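Local coordinates for protein phosphoserine phosphatase RsbX (Bacillus subtilis, PDB 3W42) that dephosphorylates the stressosome protein RsbS, acting as a PPM-type serine phosphatase that keeps sigma-B activity in check, at residues Q16-K19 and I24-D27; R111-S116 and S121-P126; R164-K169 and S177-M182. All coordinates share one frame; numbering follows the deposited sequence. Where two conformers were deposited one is given.

Interaction 1: residues Q16-K19 and I24-D27; sequences QLNK and ICGD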
ATOM      1  N   GLN A  16      10.382   4.354  -1.934  1.00  6.58           N
ATOM      2  CA  GLN A  16       9.974   5.539  -1.220  1.00  6.77           C
ATOM      3  C   GLN A  16      10.974   6.644  -1.436  1.00  7.51           C
ATOM      4  O   GLN A  16      12.197   6.413  -1.332  1.00 10.19           O
ATOM      5  CB  GLN A  16       9.835   5.268   0.288  1.00  8.06           C
ATOM      6  CG  GLN A  16       9.292   6.469   1.041  1.00  9.75           C
ATOM      7  CD  GLN A  16       8.983   6.156   2.436  1.00  9.58           C
ATOM      8  OE1 GLN A  16       9.897   6.209   3.284  1.00 12.70           O
ATOM      9  NE2 GLN A  16       7.740   5.906   2.763  1.00  8.80           N
ATOM     10  N   LEU A  17      10.507   7.833  -1.676  1.00  7.31           N
ATOM     11  CA  LEU A  17      11.360   9.020  -1.765  1.00  8.26           C
ATOM     12  C   LEU A  17      10.625  10.200  -1.168  1.00  7.07           C
ATOM     13  O   LEU A  17       9.430  10.373  -1.355  1.00  8.92           O
ATOM     14  CB  LEU A  17      11.751   9.359  -3.197  1.00 10.23           C
ATOM     15  CG  LEU A  17      13.163  10.014  -3.214  1.00 16.46           C
ATOM     16  CD1 LEU A  17      14.290   8.954  -2.925  1.00 24.33           C
ATOM     17  CD2 LEU A  17      13.347  10.551  -4.614  1.00 21.18           C
ATOM     18  N   ASN A  18      11.340  11.012  -0.415  1.00  7.23           N
ATOM     19  CA  ASN A  18      10.751  12.168   0.210  1.00  6.85           C
ATOM     20  C   ASN A  18      10.487  13.268  -0.810  1.00  7.25           C
ATOM     21  O   ASN A  18      11.176  13.418  -1.830  1.00  8.35           O
ATOM     22  CB  ASN A  18      11.713  12.756   1.271  1.00  8.17           C
ATOM     23  CG  ASN A  18      11.849  11.877   2.446  1.00  8.61           C
ATOM     24  OD1 ASN A  18      11.391  10.734   2.508  1.00 11.27           O
ATOM     25  ND2 ASN A  18      12.509  12.441   3.502  1.00 10.58           N
ATOM     26  N   LYS A  19       9.521  14.124  -0.499  1.00  6.86           N
ATOM     27  CA  LYS A  19       9.348  15.403  -1.130  1.00  7.82           C
ATOM     28  C   LYS A  19      10.684  16.142  -1.201  1.00  8.28           C
ATOM     29  O   LYS A  19      11.495  16.078  -0.261  1.00  8.04           O
ATOM     30  CB  LYS A  19       8.398  16.252  -0.303  1.00  8.77           C
ATOM     31  CG  LYS A  19       8.153  17.640  -0.878  1.00 10.75           C
ATOM     32  CD  LYS A  19       7.102  18.377  -0.129  1.00 14.04           C
ATOM     33  CE  LYS A  19       6.921  19.864  -0.606  1.00 16.59           C
ATOM     34  NZ  LYS A  19       5.961  20.626   0.228  1.00 24.91           N
ATOM     35  N   ILE A  24      12.124  14.653   6.762  1.00 10.58           N
ATOM     36  CA  ILE A  24      11.257  13.675   7.436  1.00 10.86           C
ATOM     37  C   ILE A  24      10.116  13.291   6.488  1.00  9.24           C
ATOM     38  O   ILE A  24       9.309  14.091   6.116  1.00 12.05           O
ATOM     39  CB  ILE A  24      10.696  14.159   8.733  1.00 11.03           C
ATOM     40  CG1 ILE A  24      11.896  14.470   9.654  1.00 15.58           C
ATOM     41  CG2 ILE A  24       9.762  13.133   9.370  1.00 13.10           C
ATOM     42  CD1 ILE A  24      12.985  13.166   9.749  1.00 15.40           C
ATOM     43  N   CYS A  25      10.025  11.984   6.160  1.00  7.35           N
ATOM     44  CA  CYS A  25       8.939  11.469   5.291  1.00  6.73           C
ATOM     45  C   CYS A  25       7.680  11.363   6.114  1.00  6.04           C
ATOM     46  O   CYS A  25       7.679  10.877   7.259  1.00  8.30           O
ATOM     47  CB  CYS A  25       9.373  10.140   4.760  1.00  8.22           C
ATOM     48  SG  CYS A  25       8.323   9.538   3.425  1.00  8.48           S
ATOM     49  N   GLY A  26       6.566  11.790   5.547  1.00  5.47           N
ATOM     50  CA  GLY A  26       5.261  11.589   6.166  1.00  5.79           C
ATOM     51  C   GLY A  26       4.567  10.304   5.779  1.00  4.97           C
ATOM     52  O   GLY A  26       3.544   9.993   6.409  1.00  5.53           O
ATOM     53  N   ASP A  27       5.084   9.585   4.805  1.00  5.15           N
ATOM     54  CA  ASP A  27       4.555   8.312   4.386  1.00  4.71           C
ATOM     55  C   ASP A  27       5.234   7.205   5.194  1.00  4.89           C
ATOM     56  O   ASP A  27       6.412   7.304   5.539  1.00  7.65           O
ATOM     57  CB  ASP A  27       4.824   7.995   2.923  1.00  5.20           C
ATOM     58  CG  ASP A  27       4.078   8.811   1.839  1.00  4.77           C
ATOM     59  OD1 ASP A  27       3.229   9.638   2.185  1.00  5.33           O
ATOM     60  OD2 ASP A  27       4.417   8.553   0.646  1.00  5.43           O
TER

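Interaction 2: residues R111-S116 and S121-P126; sequences RFILHS and SFYPLP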
ATOM      1  N   ARG A 111      -4.021   4.314  -2.869  1.00  4.63           N
ATOM      2  CA  ARG A 111      -4.702   3.545  -3.902  1.00  4.69           C
ATOM      3  C   ARG A 111      -4.117   2.152  -4.057  1.00  3.88           C
ATOM      4  O   ARG A 111      -2.929   1.943  -3.845  1.00  6.10           O
ATOM      5  CB  ARG A 111      -4.621   4.264  -5.213  1.00  5.96           C
ATOM      6  CG  ARG A 111      -5.180   5.743  -5.233  1.00  9.50           C
ATOM      7  CD  ARG A 111      -6.534   5.855  -4.697  1.00 10.24           C
ATOM      8  NE  ARG A 111      -7.529   5.165  -5.492  1.00 10.74           N
ATOM      9  CZ  ARG A 111      -8.144   5.648  -6.580  1.00 10.62           C
ATOM     10  NH1 ARG A 111      -7.944   6.939  -6.925  1.00  9.45           N
ATOM     11  NH2 ARG A 111      -9.004   4.886  -7.254  1.00 11.91           N
ATOM     12  N   PHE A 112      -4.958   1.222  -4.451  1.00  4.73           N
ATOM     13  CA  PHE A 112      -4.590  -0.152  -4.703  1.00  4.24           C
ATOM     14  C   PHE A 112      -5.192  -0.567  -6.031  1.00  4.11           C
ATOM     15  O   PHE A 112      -6.386  -0.355  -6.293  1.00  5.45           O
ATOM     16  CB  PHE A 112      -5.155  -1.069  -3.590  1.00  5.12           C
ATOM     17  CG  PHE A 112      -5.005  -2.543  -3.796  1.00  4.71           C
ATOM     18  CD1 PHE A 112      -3.814  -3.150  -4.176  1.00  4.89           C
ATOM     19  CD2 PHE A 112      -6.064  -3.408  -3.486  1.00  5.89           C
ATOM     20  CE1 PHE A 112      -3.710  -4.522  -4.251  1.00  5.35           C
ATOM     21  CE2 PHE A 112      -5.975  -4.767  -3.565  1.00  6.80           C
ATOM     22  CZ  PHE A 112      -4.786  -5.353  -3.961  1.00  6.30           C
ATOM     23  N   ILE A 113      -4.353  -1.151  -6.897  1.00  4.02           N
ATOM     24  CA  ILE A 113      -4.768  -1.656  -8.184  1.00  5.02           C
ATOM     25  C   ILE A 113      -4.171  -3.036  -8.361  1.00  4.70           C
ATOM     26  O   ILE A 113      -2.941  -3.175  -8.239  1.00  5.28           O
ATOM     27  CB  ILE A 113      -4.272  -0.701  -9.379  1.00  6.66           C
ATOM     28  CG1 ILE A 113      -4.731   0.752  -9.168  1.00  7.82           C
ATOM     29  CG2 ILE A 113      -4.802  -1.311 -10.677  1.00  8.78           C
ATOM     30  CD1 ILE A 113      -3.810   1.624  -8.400  1.00 10.06           C
ATOM     31  N   LEU A 114      -4.985  -4.033  -8.636  1.00  6.10           N
ATOM     32  CA  LEU A 114      -4.524  -5.402  -8.918  1.00  6.09           C
ATOM     33  C   LEU A 114      -4.997  -5.752 -10.324  1.00  7.40           C
ATOM     34  O   LEU A 114      -6.173  -5.724 -10.630  1.00  9.47           O
ATOM     35  CB  LEU A 114      -4.983  -6.371  -7.848  1.00  7.24           C
ATOM     36  CG  LEU A 114      -4.492  -7.851  -8.015  1.00  8.85           C
ATOM     37  CD1 LEU A 114      -4.221  -8.514  -6.623  1.00 10.10           C
ATOM     38  CD2 LEU A 114      -5.381  -8.666  -8.947  1.00 10.93           C
ATOM     39  N   HIS A 115      -4.031  -6.050 -11.187  1.00  7.43           N
ATOM     40  CA  HIS A 115      -4.220  -6.378 -12.607  1.00  8.27           C
ATOM     41  C   HIS A 115      -4.117  -7.868 -12.768  1.00  6.81           C
ATOM     42  O   HIS A 115      -3.156  -8.473 -12.378  1.00  8.53           O
ATOM     43  CB  HIS A 115      -3.078  -5.732 -13.458  1.00 11.58           C
ATOM     44  CG  HIS A 115      -3.092  -6.147 -14.908  1.00 15.19           C
ATOM     45  ND1 HIS A 115      -3.953  -5.648 -15.850  1.00 17.69           N
ATOM     46  CD2 HIS A 115      -2.443  -7.147 -15.523  1.00 15.43           C
ATOM     47  CE1 HIS A 115      -3.811  -6.288 -16.993  1.00 15.53           C
ATOM     48  NE2 HIS A 115      -2.913  -7.247 -16.798  1.00 15.96           N
ATOM     49  N   SER A 116      -5.144  -8.444 -13.403  1.00  7.49           N
ATOM     50  CA  SER A 116      -5.269  -9.853 -13.685  0.70 10.13           C
ATOM     51  C   SER A 116      -4.800 -10.122 -15.118  1.00 10.28           C
ATOM     52  O   SER A 116      -5.146  -9.349 -16.002  1.00 10.77           O
ATOM     53  CB  SER A 116      -6.782 -10.140 -13.535  0.70  9.94           C
ATOM     54  OG  SER A 116      -7.006 -11.513 -13.699  0.70 14.61           O
ATOM     55  N   SER A 121      -9.341  -5.873 -13.693  1.00 19.89           N
ATOM     56  CA  SER A 121      -8.548  -5.231 -12.656  1.00 17.35           C
ATOM     57  C   SER A 121      -9.471  -5.044 -11.451  1.00 14.65           C
ATOM     58  O   SER A 121     -10.711  -4.753 -11.587  1.00 21.20           O
ATOM     59  CB  SER A 121      -8.073  -3.894 -13.180  1.00 21.26           C
ATOM     60  OG  SER A 121      -9.183  -3.042 -13.489  1.00 28.25           O
ATOM     61  N   PHE A 122      -8.911  -5.116 -10.289  1.00  9.32           N
ATOM     62  CA  PHE A 122      -9.515  -4.652  -9.053  1.00  8.66           C
ATOM     63  C   PHE A 122      -8.934  -3.283  -8.793  1.00  7.96           C
ATOM     64  O   PHE A 122      -7.714  -3.161  -8.626  1.00  8.13           O
ATOM     65  CB  PHE A 122      -9.225  -5.601  -7.928  1.00  9.88           C
ATOM     66  CG  PHE A 122      -9.827  -5.122  -6.611  1.00 10.58           C
ATOM     67  CD1 PHE A 122     -11.171  -4.871  -6.499  1.00 12.59           C
ATOM     68  CD2 PHE A 122      -9.006  -4.798  -5.533  1.00  9.18           C
ATOM     69  CE1 PHE A 122     -11.743  -4.362  -5.310  1.00 13.32           C
ATOM     70  CE2 PHE A 122      -9.572  -4.382  -4.307  1.00  8.65           C
ATOM     71  CZ  PHE A 122     -10.939  -4.176  -4.192  1.00 12.89           C
ATOM     72  N   TYR A 123      -9.761  -2.256  -8.757  1.00  7.95           N
ATOM     73  CA  TYR A 123      -9.297  -0.874  -8.714  1.00  9.33           C
ATOM     74  C   TYR A 123     -10.368  -0.079  -7.979  1.00  8.19           C
ATOM     75  O   TYR A 123     -11.103   0.748  -8.566  1.00  8.50           O
ATOM     76  CB  TYR A 123      -9.042  -0.307 -10.114  1.00 11.28           C
ATOM     77  CG  TYR A 123      -8.232   0.993 -10.142  1.00 13.92           C
ATOM     78  CD1 TYR A 123      -7.908   1.798  -9.054  1.00 18.47           C
ATOM     79  CD2 TYR A 123      -7.735   1.350 -11.370  1.00 17.93           C
ATOM     80  CE1 TYR A 123      -7.110   3.001  -9.284  1.00 17.80           C
ATOM     81  CE2 TYR A 123      -6.988   2.505 -11.610  1.00 20.41           C
ATOM     82  CZ  TYR A 123      -6.686   3.325 -10.529  1.00 21.18           C
ATOM     83  OH  TYR A 123      -5.901   4.483 -10.601  1.00 24.56           O
ATOM     84  N   PRO A 124     -10.466  -0.273  -6.674  1.00  7.32           N
ATOM     85  CA  PRO A 124     -11.472   0.412  -5.925  1.00  7.52           C
ATOM     86  C   PRO A 124     -11.319   1.928  -5.940  1.00  7.16           C
ATOM     87  O   PRO A 124     -10.207   2.431  -5.914  1.00  7.78           O
ATOM     88  CB  PRO A 124     -11.348  -0.160  -4.498  1.00  9.01           C
ATOM     89  CG  PRO A 124      -9.958  -0.627  -4.447  1.00  9.06           C
ATOM     90  CD  PRO A 124      -9.661  -1.159  -5.811  1.00  8.23           C
ATOM     91  N   LEU A 125     -12.421   2.633  -5.863  1.00  6.25           N
ATOM     92  CA  LEU A 125     -12.384   4.059  -5.657  0.50  6.75           C
ATOM     93  C   LEU A 125     -11.891   4.350  -4.272  1.00  6.24           C
ATOM     94  O   LEU A 125     -12.060   3.573  -3.323  1.00  8.26           O
ATOM     95  CB  LEU A 125     -13.776   4.651  -5.782  0.50  7.62           C
ATOM     96  CG  LEU A 125     -14.330   4.596  -7.181  0.50  8.83           C
ATOM     97  CD1 LEU A 125     -15.684   5.310  -7.103  0.50 11.58           C
ATOM     98  CD2 LEU A 125     -13.303   5.226  -8.200  0.50 14.52           C
ATOM     99  N   PRO A 126     -11.261   5.534  -4.084  1.00  7.20           N
ATOM    100  CA  PRO A 126     -10.799   5.931  -2.743  1.00  7.34           C
ATOM    101  C   PRO A 126     -11.977   6.148  -1.818  1.00  7.39           C
ATOM    102  O   PRO A 126     -13.005   6.668  -2.270  1.00  9.28           O
ATOM    103  CB  PRO A 126      -9.982   7.188  -3.009  1.00  8.99           C
ATOM    104  CG  PRO A 126     -10.642   7.812  -4.206  1.00 10.29           C
ATOM    105  CD  PRO A 126     -11.142   6.661  -5.024  1.00  8.65           C
TER
HETATM  106  O   HOH W   1      -7.748   2.401  -4.625  1.00 11.20           O

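Interaction 3: residues R164-K169 and S177-M182; sequences RSHLKK and SNSLKM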
ATOM      1  N   ARG A 164      -2.847   1.008 -14.788  1.00  9.04           N
ATOM      2  CA  ARG A 164      -3.118  -0.359 -15.230  0.70  9.79           C
ATOM      3  C   ARG A 164      -2.189  -0.724 -16.361  1.00  8.95           C
ATOM      4  O   ARG A 164      -1.750  -1.852 -16.452  1.00 10.34           O
ATOM      5  CB  ARG A 164      -4.563  -0.452 -15.694  0.70 10.36           C
ATOM      6  CG  ARG A 164      -5.601  -0.519 -14.615  0.70 14.98           C
ATOM      7  CD  ARG A 164      -6.966  -0.569 -15.274  0.70 20.69           C
ATOM      8  NE  ARG A 164      -8.026  -0.734 -14.296  0.70 28.40           N
ATOM      9  CZ  ARG A 164      -9.300  -0.462 -14.501  0.70 28.52           C
ATOM     10  NH1 ARG A 164      -9.706  -0.027 -15.695  0.70 29.95           N
ATOM     11  NH2 ARG A 164     -10.173  -0.676 -13.508  0.70 29.71           N
ATOM     12  N   SER A 165      -1.911   0.208 -17.265  1.00  9.24           N
ATOM     13  CA  SER A 165      -1.060  -0.103 -18.390  1.00  9.21           C
ATOM     14  C   SER A 165       0.370  -0.490 -17.966  1.00  7.64           C
ATOM     15  O   SER A 165       0.993  -1.334 -18.567  1.00  8.32           O
ATOM     16  CB  SER A 165      -1.058   1.075 -19.388  1.00 11.41           C
ATOM     17  OG  SER A 165      -0.344   2.217 -18.933  1.00 11.31           O
ATOM     18  N   HIS A 166       0.876   0.200 -16.916  1.00  7.84           N
ATOM     19  CA  HIS A 166       2.195  -0.112 -16.450  1.00  7.12           C
ATOM     20  C   HIS A 166       2.231  -1.519 -15.872  1.00  6.65           C
ATOM     21  O   HIS A 166       3.202  -2.260 -16.039  1.00  7.70           O
ATOM     22  CB  HIS A 166       2.640   0.937 -15.398  1.00  7.17           C
ATOM     23  CG  HIS A 166       2.820   2.292 -15.983  1.00  7.25           C
ATOM     24  ND1 HIS A 166       4.049   2.702 -16.427  1.00  7.30           N
ATOM     25  CD2 HIS A 166       1.947   3.278 -16.199  1.00  7.12           C
ATOM     26  CE1 HIS A 166       3.908   3.928 -16.905  1.00  7.71           C
ATOM     27  NE2 HIS A 166       2.647   4.325 -16.787  1.00  7.93           N
ATOM     28  N   LEU A 167       1.205  -1.872 -15.102  1.00  6.64           N
ATOM     29  CA  LEU A 167       1.099  -3.233 -14.524  1.00  6.91           C
ATOM     30  C   LEU A 167       0.988  -4.251 -15.629  1.00  6.96           C
ATOM     31  O   LEU A 167       1.603  -5.305 -15.537  1.00  8.33           O
ATOM     32  CB  LEU A 167      -0.110  -3.326 -13.610  1.00  6.71           C
ATOM     33  CG  LEU A 167      -0.064  -2.437 -12.348  1.00  6.61           C
ATOM     34  CD1 LEU A 167      -1.403  -2.574 -11.610  1.00  8.28           C
ATOM     35  CD2 LEU A 167       0.985  -2.859 -11.430  1.00  8.24           C
ATOM     36  N   LYS A 168       0.180  -3.991 -16.652  1.00  7.32           N
ATOM     37  CA  LYS A 168      -0.034  -4.978 -17.705  1.00  7.80           C
ATOM     38  C   LYS A 168       1.263  -5.243 -18.463  1.00  7.34           C
ATOM     39  O   LYS A 168       1.626  -6.368 -18.725  1.00  8.82           O
ATOM     40  CB  LYS A 168      -1.078  -4.450 -18.627  1.00 10.19           C
ATOM     41  CG  LYS A 168      -1.295  -5.318 -19.839  1.00 11.82           C
ATOM     42  CD  LYS A 168      -2.557  -4.876 -20.658  1.00 17.37           C
ATOM     43  CE  LYS A 168      -2.717  -5.759 -21.873  1.00 21.32           C
ATOM     44  NZ  LYS A 168      -4.000  -5.488 -22.545  1.00 26.64           N
ATOM     45  N   LYS A 169       1.966  -4.163 -18.861  1.00  8.21           N
ATOM     46  CA  LYS A 169       3.151  -4.317 -19.720  1.00  8.23           C
ATOM     47  C   LYS A 169       4.355  -4.953 -18.988  1.00  7.68           C
ATOM     48  O   LYS A 169       5.153  -5.660 -19.609  1.00  9.61           O
ATOM     49  CB  LYS A 169       3.530  -3.011 -20.353  1.00  8.94           C
ATOM     50  CG  LYS A 169       2.516  -2.574 -21.360  1.00 10.63           C
ATOM     51  CD  LYS A 169       2.890  -1.371 -22.106  1.00 12.47           C
ATOM     52  CE  LYS A 169       2.932  -0.322 -21.133  1.00 10.75           C
ATOM     53  NZ  LYS A 169       3.106   1.032 -21.770  1.00 12.51           N
ATOM     54  N   SER A 177       8.591  -0.878 -11.795  1.00  6.19           N
ATOM     55  CA  SER A 177       9.152   0.281 -11.102  1.00  6.51           C
ATOM     56  C   SER A 177       9.880   1.222 -12.090  1.00  6.33           C
ATOM     57  O   SER A 177       9.691   2.436 -12.114  1.00  7.13           O
ATOM     58  CB  SER A 177      10.080  -0.185 -10.003  1.00  6.49           C
ATOM     59  OG  SER A 177      10.558   0.930  -9.257  1.00  8.77           O
ATOM     60  N   ASN A 178      10.683   0.617 -12.961  1.00  7.23           N
ATOM     61  CA  ASN A 178      11.388   1.421 -13.931  1.00  8.38           C
ATOM     62  C   ASN A 178      10.430   2.120 -14.877  1.00  8.09           C
ATOM     63  O   ASN A 178      10.653   3.279 -15.301  1.00  8.52           O
ATOM     64  CB  ASN A 178      12.440   0.583 -14.631  1.00  9.55           C
ATOM     65  CG  ASN A 178      13.622   0.219 -13.744  1.00 13.10           C
ATOM     66  OD1 ASN A 178      14.308  -0.806 -14.025  1.00 18.99           O
ATOM     67  ND2 ASN A 178      13.839   0.952 -12.672  1.00 16.53           N
ATOM     68  N   SER A 179       9.313   1.451 -15.209  1.00  7.35           N
ATOM     69  CA  SER A 179       8.276   2.021 -16.072  1.00  7.48           C
ATOM     70  C   SER A 179       7.668   3.290 -15.501  1.00  7.48           C
ATOM     71  O   SER A 179       7.180   4.156 -16.259  1.00  8.16           O
ATOM     72  CB  SER A 179       7.197   0.959 -16.260  1.00  7.94           C
ATOM     73  OG  SER A 179       6.209   1.311 -17.172  1.00  8.13           O
ATOM     74  N   LEU A 180       7.659   3.418 -14.181  1.00  6.74           N
ATOM     75  CA  LEU A 180       7.098   4.559 -13.462  1.00  7.52           C
ATOM     76  C   LEU A 180       8.078   5.660 -13.189  1.00  7.56           C
ATOM     77  O   LEU A 180       7.704   6.661 -12.574  1.00  8.43           O
ATOM     78  CB  LEU A 180       6.533   4.041 -12.095  1.00  7.58           C
ATOM     79  CG  LEU A 180       5.343   3.064 -12.195  1.00  7.69           C
ATOM     80  CD1 LEU A 180       5.076   2.457 -10.826  1.00  9.10           C
ATOM     81  CD2 LEU A 180       4.130   3.678 -12.774  1.00  9.37           C
ATOM     82  N   LYS A 181       9.327   5.539 -13.666  1.00  8.03           N
ATOM     83  CA  LYS A 181      10.359   6.480 -13.234  1.00  9.55           C
ATOM     84  C   LYS A 181       9.982   7.915 -13.574  1.00  8.48           C
ATOM     85  O   LYS A 181      10.323   8.817 -12.762  1.00  8.77           O
ATOM     86  CB  LYS A 181      11.667   6.119 -13.907  1.00 11.48           C
ATOM     87  CG  LYS A 181      12.726   7.130 -13.625  1.00 20.41           C
ATOM     88  CD  LYS A 181      14.089   6.790 -14.026  1.00 26.48           C
ATOM     89  CE  LYS A 181      15.068   7.899 -13.506  1.00 33.50           C
ATOM     90  NZ  LYS A 181      14.993   9.233 -14.270  1.00 35.13           N
ATOM     91  N   MET A 182       9.310   8.209 -14.690  1.00  8.21           N
ATOM     92  CA  MET A 182       9.050   9.590 -15.039  1.00  9.41           C
ATOM     93  C   MET A 182       8.215  10.299 -14.017  1.00  8.63           C
ATOM     94  O   MET A 182       8.197  11.518 -13.968  1.00 10.67           O
ATOM     95  CB  MET A 182       8.458   9.712 -16.415  1.00  8.88           C
ATOM     96  CG  MET A 182       7.010   9.247 -16.536  1.00 11.15           C
ATOM     97  SD  MET A 182       6.050   9.902 -17.895  1.00 11.74           S
ATOM     98  CE  MET A 182       5.972  11.641 -17.403  1.00 14.88           C
TER
HETATM   99  O   HOH W   2       5.428  -1.368 -17.572  1.00 10.54           O

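Interaction 1: residues Q16-K19 and I24-D27
Two side chains that leave the backbone N on its far side carry this contact: Gln16, with CG anti to N (chi1 -175°) and extended as far as its amide, and Cys25, whose chi1 of -168° brings SG up against that amide. They close the loop between strand 10-17, in one sheet of the PPM-type alpha-beta/beta-alpha sandwich, and strand 27-33, an outermost strand of the other. The Gln16 CD to Cys25 SG distance of 3.6 Å marks van der Waals packing of sulfur against the amide. Beyond it, Gln16 NE2 reaches Asp27 O at 3.4 Å, a weak hydrogen bond by its N-H...O angle of 132°; Thr192 OG1 is the stronger partner of the same nitrogen. Within the loop, Asp27 N makes a weak bond to Cys25 SG. Asp27 OD2 is held by the hydroxyls of Thr155 and Thr192, while OD1 lies close to Asp44 OD1, a carboxylate of the manganese site; the contact thus borders the metal centre, about 4 Å from the Asp27 side chain. At the other end, Asn18 turns its ND2 to Lys22 O, and its OD1 lies 3.1 Å from Cys25 CB.

Interaction 2: residues R111-S116 and S121-P126
Pro124 O is gripped from two directions: Arg111 NH2 donates to it at 3.0 Å, and a water donates to it at 2.8 Å. The same water accepts from Arg111 NE and Phe112 N, so one water bridge ties carbonyl, guanidinium and backbone together. The direct bond is not ideal, since NH2 is tilted 26° from the carbonyl plane. Pro126 CD lies over the centre of the guanidinium face, 3.5 Å from Arg111 CZ, which limits how that group can rotate. Bends at chi2 and chi3 bring the guanidinium to Pro124 O and against Pro126 CD, the arginine chain crossing Pro126 at a slant.

Further along, the side chains of Ile113 and Tyr123 run alongside each other in one direction. Ile113 CG1 sits 3.3 Å from the centroid of the Tyr123 ring and 12° off its normal, a close CH-pi contact over the face. The Ile113 chi1 of -55° places CG1 there, anti to the carbonyl carbon. Elsewhere Phe112 and Phe122 meet with CE2 of the former at the edge of the latter's ring, 3.6 Å from CD2, while Pro124 CD covers one face of Phe122. Phe122 is also stacked with His141, and Phe112 meets Tyr104, both on the second sheet, so this pair lies at the interface of the sandwich.

The backbone evidence is a reciprocal pair of bonds, Leu114 N to Phe122 O at 2.9 Å and Phe122 N to Leu114 O at 2.8 Å, followed by the non-hydrogen-bonded pair His115 and Ser121. Past Phe122 the regular pairing gives way to the arginine and water bridge. Together these features describe an antiparallel beta hairpin at the edge of one sheet of the PPM-type sandwich.

Interaction 3: residues R164-K169 and S177-M182
His166 and Ser179 are joined by a short hydrogen bond, His166 ND1 to Ser179 OG at 2.7 Å, and the tight part of the contact is built round that imidazole. The bond angle of 152° is sound, although either atom could be the donor. The hydroxyl approaches at the ring edge, near its plane. A different side of the ring is taken by Leu180, whose CD2 lies over one face, offset toward the rim, 3.9 Å from the centroid and 17° off the normal: a CH-pi contact. A polar partner at the edge and a methyl on the face thus help to set the imidazole, and His166 NE2 has a further hydrogen bond of its own, to a residue close by in the chain. Ser179 has its OG anti to its own N, which carries the hydroxyl across to ND1.

The remainder is looser. There a water takes the place of direct contact, donating to His166 O at 2.8 Å and lying 2.8 Å from Ser179 OG, so that the serine hydroxyl joins the ring and, through solvent, the helix backbone. No other pair of residues comes within 4.5 Å, and the summed buried area is just 156 Å². The nearest CA atoms, those of His166 and Ser179, are still 6.5 Å apart.

Both His166 and Leu180 also touch Val160 in the preceding loop. Leu167, on the buried side of helix 163-169, packs on Ile113 and His115 of strand 111-115 and on Leu195 of strand 191-198; Ser177 of helix 173-179 touches the same Leu195, so the two helices lie next to each other on one sheet.

How the interactions relate
From the N terminus, interaction 1 closes the short loop between strands 10-17 and 27-33, and so the passage from one sheet to the other beside the manganese. Interaction 2 then closes the hairpin of strands 111-115 and 121-122, and interaction 3 the passage from helix 163-169 through to the end of helix 173-179. The three follow in series, with neither nesting nor crossing. Interactions 1 and 2 reach the same sheet from opposite sides of the chain's centre, their own centres 23 Å apart. Interactions 2 and 3 touch directly: Leu167 CD1 lies 3.7 Å from Ile113 CG2, and Lys168 CB 3.7 Å from His115 CE1, so helix 163-169 rests on the hairpin.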